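Local coordinates for putative uncharacterized protein (Streptococcus suis, PDB 4XZ7), which probably catalyses transglutaminase-type acyl transfer through its transglutaminase-like domain, as part of a larger antiphagocytic virulence factor, at residues 287-292 / 314-319. Sequence-based numbering, arbitrary orientation.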
loop_
_atom_site.group_PDB
_atom_site.type_symbol
_atom_site.label_atom_id
_atom_site.label_comp_id
_atom_site.label_asym_id
_atom_site.label_seq_id
_atom_site.Cartn_x
_atom_site.Cartn_y
_atom_site.Cartn_z
ATOM N N GLY B 287 -21.517 17.138 -3.534
ATOM C CA GLY B 287 -21.739 18.557 -3.392
ATOM C C GLY B 287 -21.174 18.971 -2.057
ATOM O O GLY B 287 -20.148 18.441 -1.609
ATOM N N LYS B 288 -21.837 19.906 -1.401
ATOM C CA LYS B 288 -21.362 20.330 -0.097
ATOM C C LYS B 288 -22.458 20.358 0.956
ATOM O O LYS B 288 -23.625 20.632 0.651
ATOM C CB LYS B 288 -20.693 21.702 -0.192
ATOM C CG LYS B 288 -19.367 21.637 -0.940
ATOM C CD LYS B 288 -18.550 22.896 -0.802
ATOM C CE LYS B 288 -17.209 22.730 -1.512
ATOM N NZ LYS B 288 -16.287 23.860 -1.224
ATOM N N ASN B 289 -22.044 20.042 2.184
ATOM C CA ASN B 289 -22.843 20.177 3.398
ATOM C C ASN B 289 -23.573 21.485 3.485
ATOM O O ASN B 289 -23.189 22.452 2.835
ATOM C CB ASN B 289 -21.954 20.083 4.645
ATOM C CG ASN B 289 -22.392 19.007 5.575
ATOM O OD1 ASN B 289 -23.471 18.440 5.405
ATOM N ND2 ASN B 289 -21.566 18.704 6.571
ATOM N N ALA B 290 -24.581 21.526 4.352
ATOM C CA ALA B 290 -25.179 22.787 4.747
ATOM C C ALA B 290 -24.190 23.563 5.626
ATOM O O ALA B 290 -24.402 24.740 5.907
ATOM C CB ALA B 290 -26.499 22.558 5.471
ATOM N N GLU B 291 -23.107 22.903 6.038
ATOM C CA GLU B 291 -21.995 23.565 6.734
ATOM C C GLU B 291 -20.784 23.810 5.825
ATOM O O GLU B 291 -19.692 24.089 6.305
ATOM C CB GLU B 291 -21.539 22.736 7.943
ATOM C CG GLU B 291 -22.644 22.330 8.893
ATOM C CD GLU B 291 -23.134 23.474 9.773
ATOM O OE1 GLU B 291 -22.289 24.180 10.366
ATOM O OE2 GLU B 291 -24.370 23.662 9.878
ATOM N N GLY B 292 -20.959 23.681 4.516
ATOM C CA GLY B 292 -19.859 23.915 3.601
ATOM C C GLY B 292 -18.877 22.775 3.367
ATOM O O GLY B 292 -17.976 22.901 2.526
ATOM N N PHE B 314 -27.290 12.539 10.063
ATOM C CA PHE B 314 -27.050 12.630 11.511
ATOM C C PHE B 314 -25.706 13.264 11.864
ATOM O O PHE B 314 -25.346 13.374 13.036
ATOM C CB PHE B 314 -27.111 11.228 12.129
ATOM C CG PHE B 314 -26.346 10.204 11.344
ATOM C CD1 PHE B 314 -24.965 10.225 11.314
ATOM C CD2 PHE B 314 -27.010 9.239 10.610
ATOM C CE1 PHE B 314 -24.267 9.314 10.569
ATOM C CE2 PHE B 314 -26.310 8.302 9.871
ATOM C CZ PHE B 314 -24.948 8.342 9.843
ATOM N N ILE B 315 -24.949 13.656 10.851
ATOM C CA ILE B 315 -23.598 14.173 11.063
ATOM C C ILE B 315 -23.549 15.550 11.726
ATOM O O ILE B 315 -22.764 15.784 12.641
ATOM C CB ILE B 315 -22.852 14.263 9.733
ATOM C CG1 ILE B 315 -22.719 12.869 9.140
ATOM C CG2 ILE B 315 -21.489 14.932 9.919
ATOM C CD1 ILE B 315 -22.336 12.862 7.696
ATOM N N THR B 316 -24.401 16.454 11.269
ATOM C CA THR B 316 -24.268 17.854 11.640
ATOM C C THR B 316 -25.093 18.244 12.865
ATOM O O THR B 316 -26.313 18.206 12.827
ATOM C CB THR B 316 -24.670 18.763 10.467
ATOM O OG1 THR B 316 -23.859 18.459 9.320
ATOM C CG2 THR B 316 -24.476 20.206 10.857
ATOM N N GLY B 317 -24.416 18.628 13.942
ATOM C CA GLY B 317 -25.086 19.107 15.143
ATOM C C GLY B 317 -25.849 20.417 14.967
ATOM O O GLY B 317 -26.776 20.713 15.723
ATOM N N ASN B 318 -25.470 21.213 13.974
ATOM C CA ASN B 318 -26.063 22.543 13.806
ATOM C C ASN B 318 -27.166 22.587 12.759
ATOM O O ASN B 318 -27.022 22.041 11.665
ATOM C CB ASN B 318 -24.977 23.565 13.461
ATOM C CG ASN B 318 -24.194 24.014 14.685
ATOM O OD1 ASN B 318 -24.531 25.016 15.317
ATOM N ND2 ASN B 318 -23.155 23.265 15.031
ATOM N N LYS B 319 -28.264 23.251 13.102
ATOM C CA LYS B 319 -29.430 23.296 12.232
ATOM C C LYS B 319 -29.409 24.519 11.328
ATOM O O LYS B 319 -28.698 25.492 11.605
ATOM C CB LYS B 319 -30.706 23.270 13.071
#
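Glu291 and Thr316 meet where a beta hairpin of the transglutaminase-like domain brushes a surface loop, a small example of how a tight turn can touch a neighbouring loop mainly through side chains, with no polar bond between them. The hairpin joins antiparallel strands 282-288 and 294-302 of a five-stranded sheet; its type I turn, Asn289 to Gly292, is closed by the bond from Gly292 N to Asn289 O. Residues 314-319 belong to the long connection between strands 305-309 and 340-343.

The packed part centres on the Thr316 methyl. Glu291 CG lies 3.4 Å from Thr316 CG2, and the same methyl sits 3.6 Å from Glu291 OE2. Thr316 holds CG2 opposite its own N (OG1 at chi1 -58°), which turns the methyl to the glutamate, while the Glu291 chain bends at chi2 (-75°) and lays its carboxylate beside it.

Around this point the fit loosens. On one flank the Asn289 and Thr316 side chains run alongside each other, pointing opposite ways, with Asn289 ND2 3.6 Å from Thr316 OG1, a polar approach too long to count as a bond. On the other, exposed flank the Glu291 side chain lies nearly perpendicular to that of Asn318, their carboxylate and amide planes 35° apart. Only about 160 Å² is buried in all, consistent with a light surface contact. The hairpin is tied more firmly to residues just before strand 354-357: Ala290 O accepts a hydrogen bond from Arg352 NE, and Lys288, on the strand leading into the turn, forms a salt bridge with Glu351. Across to the loop, Glu291 OE2 stands 3.6 Å from both Asn318 CB and Asn318 O, the two oxygens meeting without a bond.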